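Long-range contacts in molybdopterin biosynthesis moeA protein (Pyrococcus horikoshii, PDB 1WU2), which probably inserts molybdenum into molybdopterin in the last steps of molybdenum cofactor biosynthesis, as its MoeA relatives do: residues 10-14 against 309-313; 304-309 against 342-346; 339-343 against 379-383. One frame throughout, in Å; residues are numbered along the deposited sequence.

Interaction 1 (10-14 against 309-313); sequences YREAL and LFVKH
Leu14 and Phe310 bring their CA atoms within 6.6 Å where two helices pass at a signed crossing angle of -34°. The short axes come no closer than 11.2 Å, and side chains fill the distance. This is helix-on-helix packing between the N-terminal helix 10-20 and helix 300-319 of the probable molybdopterin-binding domain. A wider pi-type turn at 309-311 interrupts the regular course of the second helix. The hydroxyl of Tyr10 uses the carbonyl of that turn: Tyr10 OH donates to Leu309 O over 2.7 Å. It meets a lone pair in the carbonyl plane, so a buried oxygen at an irregular turn is satisfied. With CG anti to the backbone N (chi1 169°), the Tyr10 side chain runs across to the second helix. On the way its edge meets the face of Phe310 in an offset edge-to-face pair, with centroids 5.5 Å apart and planes at 73°. Ala13 CB meets the edge of the same Phe310 ring, and Ile281 also touches this ring. His313 lies beside Tyr10, but its ND1 is engaged with Tyr324 OH. Leu14 reaches over with one branch, and its CD1 sits 3.4 Å from Leu309 O.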
loop_
_atom_site.group_PDB
_atom_site.type_symbol
_atom_site.label_atom_id
_atom_site.label_comp_id
_atom_site.label_asym_id
_atom_site.label_seq_id
_atom_site.Cartn_x
_atom_site.Cartn_y
_atom_site.Cartn_z
ATOM N N TYR A 10 21.508 1.886 -16.030
ATOM C CA TYR A 10 20.458 1.255 -15.241
ATOM C C TYR A 10 19.503 0.407 -16.079
ATOM O O TYR A 10 19.174 -0.707 -15.685
ATOM C CB TYR A 10 19.652 2.303 -14.468
ATOM C CG TYR A 10 18.394 1.745 -13.837
ATOM C CD1 TYR A 10 18.455 0.674 -12.951
ATOM C CD2 TYR A 10 17.146 2.276 -14.138
ATOM C CE1 TYR A 10 17.306 0.152 -12.379
ATOM C CE2 TYR A 10 15.993 1.765 -13.566
ATOM C CZ TYR A 10 16.080 0.701 -12.689
ATOM O OH TYR A 10 14.938 0.194 -12.119
ATOM N N ARG A 11 19.055 0.934 -17.216
ATOM C CA ARG A 11 18.057 0.245 -18.036
ATOM C C ARG A 11 18.610 -1.033 -18.666
ATOM O O ARG A 11 17.879 -2.005 -18.826
ATOM C CB ARG A 11 17.484 1.171 -19.114
ATOM C CG ARG A 11 16.605 2.302 -18.568
ATOM C CD ARG A 11 15.241 1.852 -18.033
ATOM N NE ARG A 11 14.584 2.902 -17.250
ATOM C CZ ARG A 11 13.521 2.723 -16.462
ATOM N NH1 ARG A 11 12.956 1.525 -16.329
ATOM N NH2 ARG A 11 13.013 3.759 -15.799
ATOM N N GLU A 12 19.896 -1.030 -19.013
ATOM C CA GLU A 12 20.561 -2.240 -19.496
ATOM C C GLU A 12 20.728 -3.259 -18.369
ATOM O O GLU A 12 20.576 -4.458 -18.591
ATOM C CB GLU A 12 21.934 -1.921 -20.103
ATOM C CG GLU A 12 22.632 -3.141 -20.707
ATOM C CD GLU A 12 23.970 -2.829 -21.360
ATOM O OE1 GLU A 12 24.455 -1.680 -21.261
ATOM O OE2 GLU A 12 24.544 -3.754 -21.979
ATOM N N ALA A 13 21.051 -2.774 -17.172
ATOM C CA ALA A 13 21.263 -3.634 -16.009
ATOM C C ALA A 13 19.962 -4.275 -15.548
ATOM O O ALA A 13 19.955 -5.416 -15.101
ATOM C CB ALA A 13 21.875 -2.841 -14.861
ATOM N N LEU A 14 18.867 -3.528 -15.654
ATOM C CA LEU A 14 17.565 -4.002 -15.211
ATOM C C LEU A 14 17.052 -5.063 -16.171
ATOM O O LEU A 14 16.400 -6.010 -15.751
ATOM C CB LEU A 14 16.566 -2.841 -15.116
ATOM C CG LEU A 14 15.164 -3.195 -14.610
ATOM C CD1 LEU A 14 15.215 -3.646 -13.154
ATOM C CD2 LEU A 14 14.205 -2.021 -14.788
ATOM N N LEU A 309 14.916 -0.345 -7.052
ATOM C CA LEU A 309 15.299 -0.258 -8.462
ATOM C C LEU A 309 15.535 -1.624 -9.108
ATOM O O LEU A 309 15.488 -1.737 -10.330
ATOM C CB LEU A 309 16.549 0.621 -8.636
ATOM C CG LEU A 309 16.355 2.115 -8.357
ATOM C CD1 LEU A 309 17.689 2.826 -8.297
ATOM C CD2 LEU A 309 15.470 2.760 -9.409
ATOM N N PHE A 310 15.773 -2.657 -8.300
ATOM C CA PHE A 310 16.091 -3.984 -8.829
ATOM C C PHE A 310 15.223 -5.073 -8.213
ATOM O O PHE A 310 14.409 -5.687 -8.899
ATOM C CB PHE A 310 17.570 -4.313 -8.596
ATOM C CG PHE A 310 18.508 -3.533 -9.469
ATOM C CD1 PHE A 310 19.361 -2.589 -8.927
ATOM C CD2 PHE A 310 18.541 -3.750 -10.839
ATOM C CE1 PHE A 310 20.227 -1.873 -9.736
ATOM C CE2 PHE A 310 19.412 -3.032 -11.652
ATOM C CZ PHE A 310 20.251 -2.098 -11.099
ATOM N N VAL A 311 15.392 -5.292 -6.914
ATOM C CA VAL A 311 14.763 -6.419 -6.224
ATOM C C VAL A 311 13.231 -6.384 -6.317
ATOM O O VAL A 311 12.603 -7.398 -6.604
ATOM C CB VAL A 311 15.186 -6.488 -4.735
ATOM C CG1 VAL A 311 14.605 -7.734 -4.069
ATOM C CG2 VAL A 311 16.704 -6.484 -4.601
ATOM N N LYS A 312 12.652 -5.210 -6.075
ATOM C CA LYS A 312 11.207 -5.000 -6.127
ATOM C C LYS A 312 10.609 -5.507 -7.444
ATOM O O LYS A 312 9.575 -6.163 -7.446
ATOM C CB LYS A 312 10.894 -3.505 -5.940
ATOM C CG LYS A 312 9.450 -3.110 -6.203
ATOM C CD LYS A 312 9.133 -1.708 -5.686
ATOM C CE LYS A 312 9.611 -0.619 -6.629
ATOM N NZ LYS A 312 8.782 0.615 -6.535
ATOM N N HIS A 313 11.272 -5.202 -8.553
ATOM C CA HIS A 313 10.786 -5.576 -9.880
ATOM C C HIS A 313 11.022 -7.047 -10.214
ATOM O O HIS A 313 10.254 -7.634 -10.970
ATOM C CB HIS A 313 11.421 -4.668 -10.938
ATOM C CG HIS A 313 11.123 -3.221 -10.722
ATOM N ND1 HIS A 313 9.838 -2.722 -10.718
ATOM C CD2 HIS A 313 11.934 -2.171 -10.456
ATOM C CE1 HIS A 313 9.873 -1.423 -10.479
ATOM N NE2 HIS A 313 11.134 -1.065 -10.316
#

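Interaction 2 (304-309 against 342-346); sequences FAQFNL and RYEFI
Phe345 has CG anti to its own nitrogen (chi1 -175°), and this extends its ring from the strand onto helix 304-309. Leu309 has CG beside its nitrogen instead (chi1 -69°), which brings both methyl branches to the strand. The motif is a helix laid across a beta sheet: helix 300-319 crosses strand 343-351 of the C-terminal domain at 108° between the short segments. The contact joins the probable molybdopterin-binding domain to domain IV, and all the residues that touch are buried.

The Phe345 ring carries most of it. Ala305 CB stands over one face as a CH-pi contact, 3.6 Å from the centroid of the Phe345 ring. A small residue on the helix lets the ring come this close. Leu309 CD1 lies 3.8 Å from Phe345 CD2, on the side of the ring nearer Tyr343. The two side chains come from opposite sides and overlap along their lengths. At the far end, the Phe304 side chain stands roughly perpendicular to that of Phe345, with Phe345 CE1 at the edge of the Phe304 ring. Tyr375 stacks on Phe345 from the neighbouring strand 374-378. Cutting Phe345 back to an alanine is likely to open a gap beneath Ala305 and leave Leu309 and Phe304 without the ring that they share.

Leu309 also reaches Tyr343 through CD2, 4.2 Å from Tyr343 CE1. Asn308 lays its CB against the ring of Phe345 and turns its amide back to the helix. Phe304 O takes two donors from opposite faces of its carbonyl plane, Asn308 N and Asn308 ND2. The side-chain hydrogen bond from Asn308 ND2 to Phe304 O is 2.9 Å long, and ND2 also stands over the centre of the Phe304 ring.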
loop_
_atom_site.group_PDB
_atom_site.type_symbol
_atom_site.label_atom_id
_atom_site.label_comp_id
_atom_site.label_asym_id
_atom_site.label_seq_id
_atom_site.Cartn_x
_atom_site.Cartn_y
_atom_site.Cartn_z
ATOM N N PHE A 304 18.264 0.437 0.135
ATOM C CA PHE A 304 16.871 0.787 -0.141
ATOM C C PHE A 304 16.677 1.137 -1.613
ATOM O O PHE A 304 15.734 0.674 -2.246
ATOM C CB PHE A 304 16.450 1.966 0.739
ATOM C CG PHE A 304 14.996 2.347 0.611
ATOM C CD1 PHE A 304 14.025 1.701 1.367
ATOM C CD2 PHE A 304 14.606 3.377 -0.239
ATOM C CE1 PHE A 304 12.688 2.059 1.264
ATOM C CE2 PHE A 304 13.273 3.740 -0.347
ATOM C CZ PHE A 304 12.310 3.081 0.405
ATOM N N ALA A 305 17.575 1.958 -2.144
ATOM C CA ALA A 305 17.547 2.335 -3.554
ATOM C C ALA A 305 17.782 1.121 -4.454
ATOM O O ALA A 305 17.157 0.984 -5.504
ATOM C CB ALA A 305 18.585 3.400 -3.829
ATOM N N GLN A 306 18.680 0.238 -4.032
ATOM C CA GLN A 306 18.957 -0.985 -4.776
ATOM C C GLN A 306 17.768 -1.942 -4.749
ATOM O O GLN A 306 17.529 -2.662 -5.713
ATOM C CB GLN A 306 20.198 -1.678 -4.221
ATOM C CG GLN A 306 21.497 -1.017 -4.658
ATOM C CD GLN A 306 22.708 -1.546 -3.916
ATOM O OE1 GLN A 306 22.575 -2.312 -2.955
ATOM N NE2 GLN A 306 23.895 -1.141 -4.358
ATOM N N PHE A 307 17.019 -1.943 -3.650
ATOM C CA PHE A 307 15.869 -2.827 -3.526
ATOM C C PHE A 307 14.739 -2.345 -4.428
ATOM O O PHE A 307 14.156 -3.128 -5.168
ATOM C CB PHE A 307 15.383 -2.923 -2.076
ATOM C CG PHE A 307 14.184 -3.814 -1.912
ATOM C CD1 PHE A 307 14.338 -5.162 -1.638
ATOM C CD2 PHE A 307 12.905 -3.308 -2.077
ATOM C CE1 PHE A 307 13.236 -5.985 -1.516
ATOM C CE2 PHE A 307 11.799 -4.126 -1.954
ATOM C CZ PHE A 307 11.961 -5.465 -1.674
ATOM N N ASN A 308 14.442 -1.052 -4.370
ATOM C CA ASN A 308 13.370 -0.468 -5.172
ATOM C C ASN A 308 13.649 -0.492 -6.675
ATOM O O ASN A 308 12.728 -0.668 -7.475
ATOM C CB ASN A 308 13.086 0.963 -4.711
ATOM C CG ASN A 308 12.218 1.008 -3.473
ATOM O OD1 ASN A 308 11.001 0.853 -3.558
ATOM N ND2 ASN A 308 12.838 1.211 -2.313
ATOM N N LEU A 309 14.916 -0.345 -7.052
ATOM C CA LEU A 309 15.299 -0.258 -8.462
ATOM C C LEU A 309 15.535 -1.624 -9.108
ATOM O O LEU A 309 15.488 -1.737 -10.330
ATOM C CB LEU A 309 16.549 0.621 -8.636
ATOM C CG LEU A 309 16.355 2.115 -8.357
ATOM C CD1 LEU A 309 17.689 2.826 -8.297
ATOM C CD2 LEU A 309 15.470 2.760 -9.409
ATOM N N ARG A 342 24.937 9.337 -14.442
ATOM C CA ARG A 342 24.457 8.701 -13.210
ATOM C C ARG A 342 22.936 8.766 -13.088
ATOM O O ARG A 342 22.329 9.826 -13.260
ATOM C CB ARG A 342 25.102 9.337 -11.976
ATOM C CG ARG A 342 26.634 9.332 -11.983
ATOM C CD ARG A 342 27.258 7.952 -12.009
ATOM N NE ARG A 342 26.925 7.185 -10.812
ATOM C CZ ARG A 342 27.541 7.294 -9.638
ATOM N NH1 ARG A 342 28.557 8.135 -9.464
ATOM N NH2 ARG A 342 27.140 6.540 -8.625
ATOM N N TYR A 343 22.337 7.617 -12.784
ATOM C CA TYR A 343 20.896 7.478 -12.630
ATOM C C TYR A 343 20.537 7.767 -11.175
ATOM O O TYR A 343 20.818 6.962 -10.292
ATOM C CB TYR A 343 20.473 6.063 -13.025
ATOM C CG TYR A 343 18.996 5.882 -13.263
ATOM C CD1 TYR A 343 18.141 5.535 -12.221
ATOM C CD2 TYR A 343 18.456 6.037 -14.534
ATOM C CE1 TYR A 343 16.785 5.364 -12.439
ATOM C CE2 TYR A 343 17.100 5.866 -14.765
ATOM C CZ TYR A 343 16.270 5.529 -13.714
ATOM O OH TYR A 343 14.924 5.356 -13.934
ATOM N N GLU A 344 19.915 8.919 -10.935
ATOM C CA GLU A 344 19.680 9.415 -9.580
ATOM C C GLU A 344 18.441 8.792 -8.943
ATOM O O GLU A 344 17.344 8.876 -9.488
ATOM C CB GLU A 344 19.508 10.946 -9.561
ATOM C CG GLU A 344 20.378 11.745 -10.523
ATOM C CD GLU A 344 21.855 11.676 -10.198
ATOM O OE1 GLU A 344 22.207 11.237 -9.083
ATOM O OE2 GLU A 344 22.662 12.066 -11.068
ATOM N N PHE A 345 18.627 8.180 -7.779
ATOM C CA PHE A 345 17.526 7.787 -6.910
ATOM C C PHE A 345 17.393 8.893 -5.868
ATOM O O PHE A 345 18.243 9.034 -4.988
ATOM C CB PHE A 345 17.830 6.437 -6.254
ATOM C CG PHE A 345 16.701 5.883 -5.422
ATOM C CD1 PHE A 345 16.642 6.132 -4.057
ATOM C CD2 PHE A 345 15.721 5.085 -6.000
ATOM C CE1 PHE A 345 15.613 5.605 -3.278
ATOM C CE2 PHE A 345 14.690 4.557 -5.231
ATOM C CZ PHE A 345 14.633 4.823 -3.867
ATOM N N ILE A 346 16.331 9.681 -5.984
ATOM C CA ILE A 346 16.137 10.867 -5.157
ATOM C C ILE A 346 14.961 10.659 -4.227
ATOM O O ILE A 346 13.856 10.383 -4.679
ATOM C CB ILE A 346 15.876 12.107 -6.047
ATOM C CG1 ILE A 346 17.048 12.348 -7.006
ATOM C CG2 ILE A 346 15.608 13.343 -5.187
ATOM C CD1 ILE A 346 18.396 12.536 -6.323
#

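Interaction 3 (339-343 against 379-383); sequences QLGRY and PEDSE
Gly341 and Glu380 face each other with CA atoms 4.5 Å apart, where a type II turn from Gln339 to Arg342 meets a type I turn from Pro379 to Ser382. One backbone bond joins the turns: Gly341 N donates to Glu380 O over 3.1 Å at an angle of 159°. The donor is tilted from the carbonyl plane. Gly341 has a positive phi (87°), and a CB there would press on the carbonyl oxygen of Leu340.

Leu340 extends this grip on the second turn. Its CA makes a CH...O contact with Glu380 O, and its CD2 branch lies 3.2 Å from Glu380 O. Beyond the turn, Leu340 and Glu383 extend alongside each other. There Leu340 CG is 4.0 Å from Glu383 CG.

Glu380 folds the other way. CG is placed beside the backbone N, and a bend at chi2 (100°) lays the chain against Gly341, with Glu380 CG 3.8 Å from Gly341 C. The carboxylate then arrives at the Tyr343 ring. Glu380 OE1 sits at the ring edge, in plane, 3.8 Å from Tyr343 CD2. Its other oxygen, OE2, accepts from the backbone N of Tyr10. Tyr343 CD2 also touches Pro379 CA, at 3.7 Å, while the hydroxyl of Tyr343 bonds to Glu377.

Leu340, Gly341 and Glu383 are exposed, whereas Tyr343 is buried. The two loops share one end of the antiparallel pair 343-351 and 374-378, one leading in, the other out. A type II beta turn with glycine, Gly341, at its third position is thus bonded to a type I beta turn in domain IV of MoeA.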
loop_
_atom_site.group_PDB
_atom_site.type_symbol
_atom_site.label_atom_id
_atom_site.label_comp_id
_atom_site.label_asym_id
_atom_site.label_seq_id
_atom_site.Cartn_x
_atom_site.Cartn_y
_atom_site.Cartn_z
ATOM N N GLN A 339 24.228 14.624 -11.855
ATOM C CA GLN A 339 25.399 14.214 -12.609
ATOM C C GLN A 339 24.970 13.494 -13.878
ATOM O O GLN A 339 24.107 12.611 -13.836
ATOM C CB GLN A 339 26.262 13.283 -11.756
ATOM C CG GLN A 339 27.718 13.220 -12.165
ATOM C CD GLN A 339 28.525 12.278 -11.289
ATOM O OE1 GLN A 339 28.188 12.064 -10.123
ATOM N NE2 GLN A 339 29.595 11.724 -11.842
ATOM N N LEU A 340 25.560 13.884 -15.004
ATOM C CA LEU A 340 25.390 13.152 -16.255
ATOM C C LEU A 340 26.165 11.846 -16.145
ATOM O O LEU A 340 27.245 11.808 -15.556
ATOM C CB LEU A 340 25.882 13.966 -17.459
ATOM C CG LEU A 340 24.982 15.116 -17.923
ATOM C CD1 LEU A 340 25.666 15.927 -19.024
ATOM C CD2 LEU A 340 23.629 14.607 -18.404
ATOM N N GLY A 341 25.598 10.781 -16.701
ATOM C CA GLY A 341 26.154 9.447 -16.568
ATOM C C GLY A 341 25.710 8.693 -15.320
ATOM O O GLY A 341 26.071 7.528 -15.165
ATOM N N ARG A 342 24.937 9.337 -14.442
ATOM C CA ARG A 342 24.457 8.701 -13.210
ATOM C C ARG A 342 22.936 8.766 -13.088
ATOM O O ARG A 342 22.329 9.826 -13.260
ATOM C CB ARG A 342 25.102 9.337 -11.976
ATOM C CG ARG A 342 26.634 9.332 -11.983
ATOM C CD ARG A 342 27.258 7.952 -12.009
ATOM N NE ARG A 342 26.925 7.185 -10.812
ATOM C CZ ARG A 342 27.541 7.294 -9.638
ATOM N NH1 ARG A 342 28.557 8.135 -9.464
ATOM N NH2 ARG A 342 27.140 6.540 -8.625
ATOM N N TYR A 343 22.337 7.617 -12.784
ATOM C CA TYR A 343 20.896 7.478 -12.630
ATOM C C TYR A 343 20.537 7.767 -11.175
ATOM O O TYR A 343 20.818 6.962 -10.292
ATOM C CB TYR A 343 20.473 6.063 -13.025
ATOM C CG TYR A 343 18.996 5.882 -13.263
ATOM C CD1 TYR A 343 18.141 5.535 -12.221
ATOM C CD2 TYR A 343 18.456 6.037 -14.534
ATOM C CE1 TYR A 343 16.785 5.364 -12.439
ATOM C CE2 TYR A 343 17.100 5.866 -14.765
ATOM C CZ TYR A 343 16.270 5.529 -13.714
ATOM O OH TYR A 343 14.924 5.356 -13.934
ATOM N N PRO A 379 17.100 10.075 -15.181
ATOM C CA PRO A 379 17.990 9.367 -16.113
ATOM C C PRO A 379 19.372 10.007 -16.279
ATOM O O PRO A 379 19.610 11.142 -15.854
ATOM C CB PRO A 379 17.226 9.409 -17.441
ATOM C CG PRO A 379 15.810 9.650 -17.075
ATOM C CD PRO A 379 15.837 10.475 -15.829
ATOM N N GLU A 380 20.260 9.260 -16.929
ATOM C CA GLU A 380 21.667 9.626 -17.079
ATOM C C GLU A 380 21.863 10.845 -17.968
ATOM O O GLU A 380 22.778 11.633 -17.749
ATOM C CB GLU A 380 22.449 8.459 -17.679
ATOM C CG GLU A 380 22.522 7.233 -16.784
ATOM C CD GLU A 380 21.534 6.138 -17.155
ATOM O OE1 GLU A 380 20.476 6.434 -17.753
ATOM O OE2 GLU A 380 21.808 4.962 -16.840
ATOM N N ASP A 381 21.000 10.992 -18.969
ATOM C CA ASP A 381 21.100 12.088 -19.939
ATOM C C ASP A 381 20.459 13.407 -19.474
ATOM O O ASP A 381 20.247 14.312 -20.284
ATOM C CB ASP A 381 20.504 11.651 -21.287
ATOM C CG ASP A 381 19.011 11.371 -21.219
ATOM O OD1 ASP A 381 18.446 11.303 -20.105
ATOM O OD2 ASP A 381 18.314 11.197 -22.239
ATOM N N SER A 382 20.164 13.512 -18.178
ATOM C CA SER A 382 19.541 14.702 -17.608
ATOM C C SER A 382 20.491 15.380 -16.621
ATOM O O SER A 382 21.086 14.716 -15.765
ATOM C CB SER A 382 18.239 14.320 -16.905
ATOM O OG SER A 382 17.812 15.335 -16.019
ATOM N N GLU A 383 20.628 16.699 -16.747
ATOM C CA GLU A 383 21.459 17.492 -15.839
ATOM C C GLU A 383 20.696 17.925 -14.586
ATOM O O GLU A 383 21.287 18.505 -13.679
ATOM C CB GLU A 383 21.996 18.740 -16.546
ATOM C CG GLU A 383 22.764 18.463 -17.832
ATOM C CD GLU A 383 22.090 19.043 -19.063
ATOM O OE1 GLU A 383 21.752 20.249 -19.052
ATOM O OE2 GLU A 383 21.904 18.291 -20.045
#

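The three contacts run in a row from the buried helices to the surface turns of domain IV. Interactions 1 and 2 have centres about 9 Å apart and share Leu309. Its carbonyl serves the first contact, CD1 the second, and CD2 touches both Tyr10 and Tyr343. Interactions 2 and 3 lie about 13 Å apart, centre to centre, and share Arg342 and Tyr343, where strand 343-351 begins. Interactions 1 and 3 are about 16 Å apart between centres, yet Tyr10 connects them. Tyr10 N and Glu380 OE2 are 3.2 Å apart, and Tyr10 CD2 lies 3.4 Å from Tyr343 CZ. Together they hold the N-terminal helix, the probable molybdopterin-binding domain and domain IV against one another.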